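Local atomic coordinates of probable FAD-dependent oxidoreductase PA4991 (PDB entry 5EZ7), a protein that binds one FAD per subunit and probably acts as an oxidoreductase on an unknown substrate, and is essential for growth of Pseudomonas aeruginosa in cystic fibrosis sputum. Residues L26-Y31 with G87-R92; R77-C82 with L349-A354; K130-D133 with L138-K141. One frame throughout, in Å; residues are numbered along the deposited sequence.

Contact 1. Residues L26-Y31 with G87-R92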
ATOM      1  N   LEU A  26       5.005 -14.668   7.753  1.00 28.41           N
ATOM      2  CA  LEU A  26       4.550 -15.768   8.579  1.00 28.39           C
ATOM      3  C   LEU A  26       4.911 -17.130   7.977  1.00 29.90           C
ATOM      4  O   LEU A  26       5.496 -18.004   8.679  1.00 30.47           O
ATOM      5  CB  LEU A  26       3.059 -15.663   8.854  1.00 26.83           C
ATOM      6  CG  LEU A  26       2.671 -14.541   9.829  1.00 26.31           C
ATOM      7  CD1 LEU A  26       1.174 -14.414   9.962  1.00 24.82           C
ATOM      8  CD2 LEU A  26       3.270 -14.679  11.225  1.00 27.41           C
ATOM      9  N   ARG A  27       4.612 -17.286   6.688  1.00 29.86           N
ATOM     10  CA  ARG A  27       4.994 -18.475   5.945  1.00 31.71           C
ATOM     11  C   ARG A  27       6.483 -18.717   5.961  1.00 33.22           C
ATOM     12  O   ARG A  27       6.939 -19.840   6.082  1.00 33.91           O
ATOM     13  CB  ARG A  27       4.607 -18.309   4.514  1.00 32.27           C
ATOM     14  CG  ARG A  27       3.129 -18.406   4.309  1.00 32.58           C
ATOM     15  CD  ARG A  27       2.832 -18.271   2.814  1.00 33.49           C
ATOM     16  NE  ARG A  27       3.008 -19.524   2.102  1.00 35.30           N
ATOM     17  CZ  ARG A  27       2.201 -20.572   2.267  1.00 35.98           C
ATOM     18  NH1 ARG A  27       1.174 -20.540   3.127  1.00 36.37           N
ATOM     19  NH2 ARG A  27       2.405 -21.647   1.559  1.00 37.49           N
ATOM     20  N   ARG A  28       7.243 -17.642   5.837  1.00 34.27           N
ATOM     21  CA  ARG A  28       8.690 -17.743   5.893  1.00 36.79           C
ATOM     22  C   ARG A  28       9.146 -18.213   7.266  1.00 37.58           C
ATOM     23  O   ARG A  28      10.063 -19.000   7.365  1.00 38.76           O
ATOM     24  CB  ARG A  28       9.322 -16.403   5.583  1.00 37.62           C
ATOM     25  CG  ARG A  28      10.779 -16.524   5.218  1.00 40.63           C
ATOM     26  CD  ARG A  28      11.352 -15.140   5.009  1.00 41.89           C
ATOM     27  NE  ARG A  28      12.810 -15.176   4.940  1.00 43.97           N
ATOM     28  CZ  ARG A  28      13.572 -14.671   3.966  1.00 44.99           C
ATOM     29  NH1 ARG A  28      14.897 -14.778   4.070  1.00 47.89           N
ATOM     30  NH2 ARG A  28      13.055 -14.078   2.894  1.00 44.10           N
ATOM     31  N   ALA A  29       8.486 -17.733   8.318  1.00 36.26           N
ATOM     32  CA  ALA A  29       8.788 -18.164   9.670  1.00 36.65           C
ATOM     33  C   ALA A  29       8.238 -19.571   9.999  1.00 36.91           C
ATOM     34  O   ALA A  29       8.345 -19.987  11.140  1.00 37.31           O
ATOM     35  CB  ALA A  29       8.288 -17.121  10.684  1.00 35.47           C
ATOM     36  N   GLY A  30       7.649 -20.291   9.025  1.00 36.48           N
ATOM     37  CA  GLY A  30       7.134 -21.671   9.229  1.00 35.56           C
ATOM     38  C   GLY A  30       5.662 -21.795   9.633  1.00 33.95           C
ATOM     39  O   GLY A  30       5.204 -22.886   9.946  1.00 33.57           O
ATOM     40  N   TYR A  31       4.899 -20.697   9.635  1.00 32.16           N
ATOM     41  CA  TYR A  31       3.477 -20.776  10.015  1.00 30.81           C
ATOM     42  C   TYR A  31       2.672 -21.186   8.813  1.00 30.61           C
ATOM     43  O   TYR A  31       2.995 -20.806   7.687  1.00 31.29           O
ATOM     44  CB  TYR A  31       2.940 -19.431  10.472  1.00 29.55           C
ATOM     45  CG  TYR A  31       3.414 -19.034  11.810  1.00 30.00           C
ATOM     46  CD1 TYR A  31       4.698 -18.551  12.001  1.00 31.00           C
ATOM     47  CD2 TYR A  31       2.588 -19.162  12.913  1.00 30.41           C
ATOM     48  CE1 TYR A  31       5.141 -18.158  13.265  1.00 32.13           C
ATOM     49  CE2 TYR A  31       3.012 -18.792  14.182  1.00 31.23           C
ATOM     50  CZ  TYR A  31       4.288 -18.298  14.358  1.00 32.31           C
ATOM     51  OH  TYR A  31       4.700 -17.956  15.614  1.00 33.06           O
ATOM     52  N   GLY A  87      17.373  -9.752   2.598  1.00 48.45           N
ATOM     53  CA  GLY A  87      16.255  -9.011   3.170  1.00 45.74           C
ATOM     54  C   GLY A  87      15.326  -9.908   3.965  1.00 43.59           C
ATOM     55  O   GLY A  87      15.438 -11.119   3.903  1.00 43.13           O
ATOM     56  N   GLU A  88      14.387  -9.305   4.681  1.00 42.84           N
ATOM     57  CA  GLU A  88      13.370 -10.076   5.436  1.00 43.86           C
ATOM     58  C   GLU A  88      12.321 -10.821   4.554  1.00 41.89           C
ATOM     59  O   GLU A  88      11.635 -11.714   5.052  1.00 41.04           O
ATOM     60  CB  GLU A  88      12.645  -9.183   6.439  1.00 43.79           C
ATOM     61  CG  GLU A  88      11.670  -8.227   5.769  1.00 44.05           C
ATOM     62  CD  GLU A  88      11.280  -7.070   6.672  1.00 46.02           C
ATOM     63  OE1 GLU A  88      10.075  -6.995   7.058  1.00 45.03           O
ATOM     64  OE2 GLU A  88      12.189  -6.245   7.007  1.00 47.40           O
ATOM     65  N   LEU A  89      12.186 -10.430   3.278  1.00 39.98           N
ATOM     66  CA  LEU A  89      11.446 -11.205   2.269  1.00 38.10           C
ATOM     67  C   LEU A  89      12.259 -11.316   0.973  1.00 39.58           C
ATOM     68  O   LEU A  89      13.102 -10.460   0.674  1.00 40.64           O
ATOM     69  CB  LEU A  89      10.102 -10.558   1.960  1.00 35.79           C
ATOM     70  CG  LEU A  89       9.003 -10.585   3.038  1.00 34.17           C
ATOM     71  CD1 LEU A  89       7.771  -9.862   2.494  1.00 32.00           C
ATOM     72  CD2 LEU A  89       8.634 -12.003   3.503  1.00 33.58           C
ATOM     73  N   ASP A  90      12.023 -12.384   0.215  1.00 39.43           N
ATOM     74  CA  ASP A  90      12.598 -12.509  -1.111  1.00 39.96           C
ATOM     75  C   ASP A  90      11.769 -11.761  -2.157  1.00 38.43           C
ATOM     76  O   ASP A  90      10.884 -12.328  -2.773  1.00 37.58           O
ATOM     77  CB  ASP A  90      12.719 -13.973  -1.518  1.00 41.41           C
ATOM     78  CG  ASP A  90      13.595 -14.153  -2.715  1.00 43.71           C
ATOM     79  OD1 ASP A  90      14.022 -13.162  -3.343  1.00 45.21           O
ATOM     80  OD2 ASP A  90      13.899 -15.302  -3.044  1.00 47.28           O
ATOM     81  N   LEU A  91      12.091 -10.495  -2.373  1.00 38.40           N
ATOM     82  CA  LEU A  91      11.518  -9.718  -3.455  1.00 37.00           C
ATOM     83  C   LEU A  91      12.538  -9.538  -4.564  1.00 38.73           C
ATOM     84  O   LEU A  91      12.537  -8.511  -5.227  1.00 37.33           O
ATOM     85  CB  LEU A  91      11.059  -8.344  -2.940  1.00 35.41           C
ATOM     86  CG  LEU A  91      10.107  -8.290  -1.740  1.00 34.57           C
ATOM     87  CD1 LEU A  91       9.646  -6.873  -1.482  1.00 33.48           C
ATOM     88  CD2 LEU A  91       8.904  -9.214  -1.867  1.00 34.01           C
ATOM     89  N   ARG A  92      13.414 -10.510  -4.788  1.00 41.36           N
ATOM     90  CA  ARG A  92      14.372 -10.344  -5.882  1.00 44.07           C
ATOM     91  C   ARG A  92      13.650 -10.311  -7.232  1.00 42.93           C
ATOM     92  O   ARG A  92      12.737 -11.094  -7.473  1.00 40.45           O
ATOM     93  CB  ARG A  92      15.420 -11.436  -5.865  1.00 47.27           C
ATOM     94  CG  ARG A  92      16.530 -11.157  -4.859  1.00 49.14           C
ATOM     95  CD  ARG A  92      17.433 -12.350  -4.679  1.00 51.84           C
ATOM     96  NE  ARG A  92      16.653 -13.552  -4.393  1.00 51.68           N
ATOM     97  CZ  ARG A  92      17.169 -14.724  -4.042  1.00 55.12           C
ATOM     98  NH1 ARG A  92      16.347 -15.743  -3.817  1.00 56.30           N
ATOM     99  NH2 ARG A  92      18.482 -14.896  -3.873  1.00 56.77           N
TER
HETATM  100  O   HOH W   1      10.447 -14.496   1.366  1.00 31.35           O
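R28 reaches from the last turn of helix 17-28 to the backbone of E88, L89 and D90. A GxGxxG-like pattern (G14, G16, G19) runs through the turn into the start of this helix, which also carries the FAD-binding A18, consistent with the first helix of a Rossmann-type dinucleotide-binding fold. It closes in a Schellman motif: G30 adopts positive phi, G30 N bonds back to R27 O, and Y31 N to L26 O.

The closer packing runs along the arm of R28. With CG anti to the backbone N (chi1 -163°) and the chain extended as far as NE, the side chain stands well out from the helix. R28 CD lies 3.4 Å from E88 O, and the same carbonyl oxygen sits over one face of the guanidinium. R28 NH2 then approaches L89 CA obliquely at 3.4 Å. L89 itself is buried, its side chain packing on W21, A24 and R25 of the same helix and on L164 of helix 157-168.

Toward the solvent side the fit is looser. R28 NH2 meets D90 N at the edge of the guanidinium, 3.3 Å away, but both are donors. A water settles the mismatch by accepting from each, at 3.1 Å from R28 NH2 and 2.9 Å from D90 N. Acidic side chains near R28 are engaged by other arginines: E88 pairs with R25, while D90, whose OD2 is 6.1 Å from R28 NH2, is gripped side-on by NE and NH1 of R92. D90 also forms an Asx turn, its OD1 accepting from R92 N at 3.1 Å and 162°. R92 NE reaches that same oxygen at 2.9 Å, from the opposite face of the carboxylate plane.

Contact 2. Residues R77-C82 with L349-A354; sequences RRWRAC and LAPDFA
R78 is the first residue of helix 75-82 within 77-82 to meet helix 350-364, and it does so with its guanidinium above P351. The side chain bends at chi3 (64°), and the two side chains slide past each other in opposite directions. P351 CB comes to lie 3.7 Å above the guanidinium plane of R78, toward its rim. R78 NH2 is also 3.5 Å from P351 O, a carbonyl that takes a weak hydrogen bond from R25 NH1. The charge of R78 is directed to carboxylates: NE forms a salt bridge with E88 OE2 and NH1 with D355 OD2, which together limit rotation of the group.

W79, the next residue, provides the apolar half of the contact. Its indole crosses the proline ring at about a right angle. P351 CG approaches the five-membered part obliquely, 3.4 Å from W79 NE1, and P351 CD touches the benzo part, 3.7 Å from W79 CZ2. The buried indole N-H is satisfied by the backbone, since NE1 bonds to A348 O. W21 meets the same indole with planes at about 45°, and F155 meets it edge-to-face, so aromatic packing helps to fix its rotation.

Further along, the backbone of C82 is hydrogen-bonded to that of L91. Across the interface, L349 occupies the N-cap position, and F353 N and A354 N bond to L349 O and A350 O in the first turn that carries P351. Because L347 and A348 bind FAD just ahead of this turn, and the W79 side chain lies about 7 Å from the cofactor, the packing is consistent with a second-shell position beside the FAD site of a DAO-family, Rossmann-type enzyme.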
ATOM      1  N   ARG A  77      15.822   1.297   3.912  1.00 41.88           N
ATOM      2  CA  ARG A  77      16.841   0.247   4.049  1.00 44.08           C
ATOM      3  C   ARG A  77      16.198  -1.155   4.040  1.00 42.00           C
ATOM      4  O   ARG A  77      16.573  -2.033   3.274  1.00 41.62           O
ATOM      5  CB  ARG A  77      17.662   0.463   5.321  1.00 46.78           C
ATOM      6  CG  ARG A  77      18.804  -0.524   5.534  1.00 50.10           C
ATOM      7  CD  ARG A  77      19.385  -0.413   6.951  1.00 52.84           C
ATOM      8  NE  ARG A  77      18.420  -0.784   7.996  1.00 52.21           N
ATOM      9  CZ  ARG A  77      18.087  -2.034   8.334  1.00 52.87           C
ATOM     10  NH1 ARG A  77      18.643  -3.073   7.728  1.00 54.40           N
ATOM     11  NH2 ARG A  77      17.183  -2.269   9.289  1.00 51.89           N
ATOM     12  N   ARG A  78      15.203  -1.350   4.882  1.00 41.00           N
ATOM     13  CA  ARG A  78      14.527  -2.642   4.931  1.00 40.72           C
ATOM     14  C   ARG A  78      13.925  -3.126   3.590  1.00 39.35           C
ATOM     15  O   ARG A  78      14.098  -4.274   3.229  1.00 39.30           O
ATOM     16  CB  ARG A  78      13.505  -2.647   6.055  1.00 40.79           C
ATOM     17  CG  ARG A  78      14.200  -2.709   7.422  1.00 43.55           C
ATOM     18  CD  ARG A  78      13.236  -2.754   8.600  1.00 43.08           C
ATOM     19  NE  ARG A  78      12.428  -3.957   8.615  1.00 41.80           N
ATOM     20  CZ  ARG A  78      11.458  -4.187   9.496  1.00 41.63           C
ATOM     21  NH1 ARG A  78      11.180  -3.283  10.441  1.00 41.46           N
ATOM     22  NH2 ARG A  78      10.744  -5.320   9.427  1.00 39.95           N
ATOM     23  N   TRP A  79      13.284  -2.242   2.832  1.00 38.68           N
ATOM     24  CA  TRP A  79      12.702  -2.615   1.542  1.00 38.00           C
ATOM     25  C   TRP A  79      13.762  -2.886   0.500  1.00 40.63           C
ATOM     26  O   TRP A  79      13.654  -3.843  -0.258  1.00 41.30           O
ATOM     27  CB  TRP A  79      11.785  -1.521   1.027  1.00 36.22           C
ATOM     28  CG  TRP A  79      10.511  -1.428   1.741  1.00 32.61           C
ATOM     29  CD1 TRP A  79      10.320  -0.934   2.953  1.00 32.95           C
ATOM     30  CD2 TRP A  79       9.238  -1.791   1.250  1.00 31.05           C
ATOM     31  NE1 TRP A  79       9.000  -0.960   3.285  1.00 31.65           N
ATOM     32  CE2 TRP A  79       8.310  -1.489   2.245  1.00 29.97           C
ATOM     33  CE3 TRP A  79       8.784  -2.356   0.058  1.00 31.09           C
ATOM     34  CZ2 TRP A  79       6.959  -1.728   2.107  1.00 29.12           C
ATOM     35  CZ3 TRP A  79       7.428  -2.585  -0.089  1.00 29.48           C
ATOM     36  CH2 TRP A  79       6.530  -2.255   0.932  1.00 29.00           C
ATOM     37  N   ARG A  80      14.800  -2.057   0.498  1.00 43.78           N
ATOM     38  CA  ARG A  80      15.990  -2.283  -0.329  1.00 46.33           C
ATOM     39  C   ARG A  80      16.582  -3.668  -0.096  1.00 44.87           C
ATOM     40  O   ARG A  80      16.761  -4.436  -1.040  1.00 45.02           O
ATOM     41  CB  ARG A  80      17.053  -1.187  -0.073  1.00 50.59           C
ATOM     42  CG  ARG A  80      18.400  -1.353  -0.798  1.00 54.57           C
ATOM     43  CD  ARG A  80      18.400  -0.813  -2.217  1.00 56.43           C
ATOM     44  NE  ARG A  80      18.287   0.645  -2.237  1.00 59.90           N
ATOM     45  CZ  ARG A  80      18.213   1.403  -3.341  1.00 62.87           C
ATOM     46  NH1 ARG A  80      18.252   0.872  -4.574  1.00 62.71           N
ATOM     47  NH2 ARG A  80      18.090   2.724  -3.210  1.00 64.62           N
ATOM     48  N   ALA A  81      16.849  -4.007   1.157  1.00 43.67           N
ATOM     49  CA  ALA A  81      17.418  -5.312   1.458  1.00 43.18           C
ATOM     50  C   ALA A  81      16.634  -6.445   0.780  1.00 41.30           C
ATOM     51  O   ALA A  81      17.219  -7.394   0.284  1.00 42.22           O
ATOM     52  CB  ALA A  81      17.468  -5.526   2.954  1.00 43.09           C
ATOM     53  N   CYS A  82      15.312  -6.331   0.731  1.00 38.87           N
ATOM     54  CA  CYS A  82      14.484  -7.414   0.181  1.00 38.74           C
ATOM     55  C   CYS A  82      14.718  -7.677  -1.277  1.00 38.82           C
ATOM     56  O   CYS A  82      14.440  -8.778  -1.745  1.00 37.80           O
ATOM     57  CB  CYS A  82      12.985  -7.167   0.408  1.00 37.09           C
ATOM     58  SG  CYS A  82      12.590  -7.026   2.168  1.00 37.28           S
ATOM     59  N   LEU A 349       5.218   1.224   5.588  1.00 28.62           N
ATOM     60  CA  LEU A 349       5.196   0.686   6.954  1.00 28.44           C
ATOM     61  C   LEU A 349       4.564  -0.721   7.063  1.00 27.49           C
ATOM     62  O   LEU A 349       4.294  -1.215   8.163  1.00 26.48           O
ATOM     63  CB  LEU A 349       4.438   1.691   7.854  1.00 28.63           C
ATOM     64  CG  LEU A 349       5.175   2.966   8.286  1.00 30.08           C
ATOM     65  CD1 LEU A 349       4.222   3.964   8.959  1.00 30.59           C
ATOM     66  CD2 LEU A 349       6.267   2.644   9.270  1.00 31.13           C
ATOM     67  N   ALA A 350       4.319  -1.366   5.932  1.00 26.90           N
ATOM     68  CA  ALA A 350       3.791  -2.720   5.967  1.00 27.49           C
ATOM     69  C   ALA A 350       4.719  -3.672   6.711  1.00 28.78           C
ATOM     70  O   ALA A 350       4.233  -4.498   7.453  1.00 29.11           O
ATOM     71  CB  ALA A 350       3.510  -3.248   4.587  1.00 26.99           C
ATOM     72  N   PRO A 351       6.052  -3.538   6.557  1.00 29.89           N
ATOM     73  CA  PRO A 351       6.915  -4.407   7.359  1.00 30.96           C
ATOM     74  C   PRO A 351       6.867  -4.156   8.899  1.00 31.68           C
ATOM     75  O   PRO A 351       7.224  -5.041   9.680  1.00 33.69           O
ATOM     76  CB  PRO A 351       8.327  -4.124   6.799  1.00 31.81           C
ATOM     77  CG  PRO A 351       8.140  -3.330   5.554  1.00 31.10           C
ATOM     78  CD  PRO A 351       6.836  -2.630   5.706  1.00 30.18           C
ATOM     79  N   ASP A 352       6.478  -2.955   9.313  1.00 31.04           N
ATOM     80  CA  ASP A 352       6.306  -2.621  10.721  1.00 30.81           C
ATOM     81  C   ASP A 352       4.999  -3.247  11.223  1.00 29.26           C
ATOM     82  O   ASP A 352       4.913  -3.696  12.368  1.00 29.60           O
ATOM     83  CB  ASP A 352       6.334  -1.088  10.935  1.00 30.87           C
ATOM     84  CG  ASP A 352       6.270  -0.701  12.406  1.00 32.70           C
ATOM     85  OD1 ASP A 352       7.247  -1.007  13.140  1.00 35.17           O
ATOM     86  OD2 ASP A 352       5.241  -0.118  12.854  1.00 32.46           O
ATOM     87  N   PHE A 353       3.997  -3.301  10.358  1.00 27.93           N
ATOM     88  CA  PHE A 353       2.719  -3.959  10.692  1.00 28.04           C
ATOM     89  C   PHE A 353       2.943  -5.439  10.948  1.00 28.77           C
ATOM     90  O   PHE A 353       2.542  -5.931  11.998  1.00 30.77           O
ATOM     91  CB  PHE A 353       1.662  -3.725   9.610  1.00 26.87           C
ATOM     92  CG  PHE A 353       0.355  -4.432   9.855  1.00 26.62           C
ATOM     93  CD1 PHE A 353      -0.578  -3.919  10.756  1.00 27.60           C
ATOM     94  CD2 PHE A 353       0.037  -5.594   9.176  1.00 25.58           C
ATOM     95  CE1 PHE A 353      -1.785  -4.554  10.983  1.00 26.87           C
ATOM     96  CE2 PHE A 353      -1.180  -6.237   9.393  1.00 25.39           C
ATOM     97  CZ  PHE A 353      -2.080  -5.723  10.305  1.00 26.29           C
ATOM     98  N   ALA A 354       3.623  -6.117  10.019  1.00 28.26           N
ATOM     99  CA  ALA A 354       4.111  -7.470  10.233  1.00 29.31           C
ATOM    100  C   ALA A 354       4.893  -7.655  11.550  1.00 30.86           C
ATOM    101  O   ALA A 354       4.578  -8.544  12.306  1.00 30.36           O
ATOM    102  CB  ALA A 354       4.911  -7.967   9.033  1.00 28.94           C
TER

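Contact 3. Residues K130-D133 with L138-K141; sequences KGED and LRDK
R139 holds CG at chi1 -90°, and from CG to NE its chain is extended, which carries the guanidinium alongside the backbone of E132. E132 instead folds back at chi2 (-70°), with CG beside its own backbone N, and the two side chains cross at about a right angle.

The one hydrogen bond between the segments is weak: R139 NH2 gives to E132 O at 3.1 Å, with a bent N-H...O angle of 123°. E132 CB lies over one face of the guanidinium. The carboxylate does not pair with this group. E132 OE2 rests against the aliphatic part of the arginine, 3.9 Å from R139 CG and 4.0 Å from R139 CD. From R139 NE it is 4.6 Å away and well out of the guanidinium plane, so the charges can attract but no N-H is aimed at the oxygen. R139 NE has a weak bond to L134 O, in the short connection between the segments. G131, at positive phi, places its carbonyl O 3.8 Å from R139 CG, and D133 N bonds back to K130 O at 2.9 Å, closing the turn that contains G131 and E132.

This side of the loop is exposed, and E132 also touches a crystal neighbour, which may influence its conformation. Beside it, the buried L138 packs on F143 and L300, and D140 touches W302. The contact thus gathers the loop joining antiparallel strands 127-129 and 146-149, at the outer edge of the mixed sheet and close to the chain that follows helix 285-299.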
ATOM      1  N   LYS A 130      22.743  17.097  -9.907  1.00 66.26           N
ATOM      2  CA  LYS A 130      23.103  18.030 -10.971  1.00 68.48           C
ATOM      3  C   LYS A 130      23.404  17.346 -12.282  1.00 68.65           C
ATOM      4  O   LYS A 130      23.754  16.164 -12.312  1.00 68.62           O
ATOM      5  CB  LYS A 130      24.332  18.834 -10.563  1.00 72.13           C
ATOM      6  CG  LYS A 130      24.011  20.188  -9.964  1.00 73.33           C
ATOM      7  CD  LYS A 130      24.892  20.446  -8.762  1.00 76.53           C
ATOM      8  CE  LYS A 130      24.876  21.911  -8.371  1.00 78.31           C
ATOM      9  NZ  LYS A 130      25.676  22.100  -7.130  1.00 80.50           N
ATOM     10  N   GLY A 131      23.283  18.121 -13.360  1.00 69.15           N
ATOM     11  CA  GLY A 131      23.556  17.653 -14.716  1.00 69.47           C
ATOM     12  C   GLY A 131      22.687  16.455 -15.025  1.00 67.62           C
ATOM     13  O   GLY A 131      21.459  16.507 -14.874  1.00 64.35           O
ATOM     14  N   GLU A 132      23.330  15.350 -15.384  1.00 69.39           N
ATOM     15  CA  GLU A 132      22.602  14.144 -15.760  1.00 68.58           C
ATOM     16  C   GLU A 132      22.333  13.220 -14.520  1.00 64.93           C
ATOM     17  O   GLU A 132      21.707  12.158 -14.651  1.00 63.73           O
ATOM     18  CB  GLU A 132      23.285  13.447 -16.972  1.00 72.44           C
ATOM     19  CG  GLU A 132      23.827  14.379 -18.101  1.00 76.58           C
ATOM     20  CD  GLU A 132      22.764  15.116 -18.975  1.00 77.44           C
ATOM     21  OE1 GLU A 132      22.498  14.681 -20.123  1.00 78.48           O
ATOM     22  OE2 GLU A 132      22.214  16.173 -18.562  1.00 78.27           O
ATOM     23  N   ASP A 133      22.761  13.638 -13.318  1.00 62.67           N
ATOM     24  CA  ASP A 133      22.199  13.079 -12.069  1.00 59.53           C
ATOM     25  C   ASP A 133      20.731  13.540 -11.826  1.00 56.24           C
ATOM     26  O   ASP A 133      20.020  12.913 -10.999  1.00 52.38           O
ATOM     27  CB  ASP A 133      23.015  13.473 -10.831  1.00 61.66           C
ATOM     28  CG  ASP A 133      24.350  12.729 -10.710  1.00 64.03           C
ATOM     29  OD1 ASP A 133      25.300  13.097 -11.433  1.00 65.04           O
ATOM     30  OD2 ASP A 133      24.457  11.818  -9.842  1.00 62.97           O
ATOM     31  N   LEU A 138      13.654  17.031 -15.311  1.00 42.30           N
ATOM     32  CA  LEU A 138      14.284  18.261 -14.832  1.00 43.80           C
ATOM     33  C   LEU A 138      15.653  18.578 -15.482  1.00 46.19           C
ATOM     34  O   LEU A 138      16.375  19.459 -15.004  1.00 46.58           O
ATOM     35  CB  LEU A 138      14.457  18.142 -13.317  1.00 43.39           C
ATOM     36  CG  LEU A 138      13.220  17.895 -12.479  1.00 40.84           C
ATOM     37  CD1 LEU A 138      13.642  17.777 -11.045  1.00 41.12           C
ATOM     38  CD2 LEU A 138      12.233  19.035 -12.619  1.00 40.70           C
ATOM     39  N   ARG A 139      16.004  17.864 -16.554  1.00 47.70           N
ATOM     40  CA  ARG A 139      17.272  18.103 -17.246  1.00 51.39           C
ATOM     41  C   ARG A 139      17.281  19.348 -18.090  1.00 52.46           C
ATOM     42  O   ARG A 139      18.340  19.855 -18.374  1.00 56.49           O
ATOM     43  CB  ARG A 139      17.713  16.892 -18.074  1.00 52.76           C
ATOM     44  CG  ARG A 139      18.577  15.927 -17.274  1.00 54.72           C
ATOM     45  CD  ARG A 139      18.645  14.544 -17.900  1.00 56.13           C
ATOM     46  NE  ARG A 139      18.903  13.519 -16.884  1.00 57.58           N
ATOM     47  CZ  ARG A 139      18.748  12.209 -17.052  1.00 58.16           C
ATOM     48  NH1 ARG A 139      18.319  11.704 -18.202  1.00 59.11           N
ATOM     49  NH2 ARG A 139      19.014  11.385 -16.045  1.00 58.95           N
ATOM     50  N   ASP A 140      16.113  19.846 -18.461  1.00 52.16           N
ATOM     51  CA  ASP A 140      15.962  21.065 -19.261  1.00 53.97           C
ATOM     52  C   ASP A 140      16.746  22.274 -18.728  1.00 57.24           C
ATOM     53  O   ASP A 140      16.949  22.410 -17.517  1.00 57.95           O
ATOM     54  CB  ASP A 140      14.468  21.439 -19.359  1.00 51.96           C
ATOM     55  CG  ASP A 140      14.172  22.377 -20.525  1.00 52.62           C
ATOM     56  OD1 ASP A 140      14.032  21.858 -21.659  1.00 52.45           O
ATOM     57  OD2 ASP A 140      14.098  23.609 -20.304  1.00 51.19           O
ATOM     58  N   LYS A 141      17.155  23.155 -19.639  1.00 60.04           N
ATOM     59  CA  LYS A 141      17.911  24.375 -19.298  1.00 63.98           C
ATOM     60  C   LYS A 141      17.057  25.407 -18.556  1.00 64.38           C
ATOM     61  O   LYS A 141      17.582  26.234 -17.802  1.00 66.02           O
ATOM     62  CB  LYS A 141      18.476  25.028 -20.567  1.00 67.35           C
ATOM     63  CG  LYS A 141      19.254  24.082 -21.468  1.00 68.92           C
ATOM     64  CD  LYS A 141      20.267  24.806 -22.340  1.00 72.88           C
ATOM     65  CE  LYS A 141      21.547  25.138 -21.571  1.00 75.84           C
ATOM     66  NZ  LYS A 141      22.362  23.941 -21.219  1.00 76.14           N
TER

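Contact 2 is buried, whereas contacts 1 and 3 lie at the surface. Contacts 1 and 2 belong to one cluster, their centres 11 Å apart: they share a salt bridge and a backbone hydrogen bond, so the 87-92 loop is tied to helix 75-82. Contact 3 is remote, its centre about 31 Å from that of contact 2, and holds one sheet-edge loop to itself. Each has an arginine at its centre, but with different partners. R28 relies on a bridging water, R139 has a weak direct bond, and R78 combines proline packing with salt bridges beside an aromatic cluster near FAD.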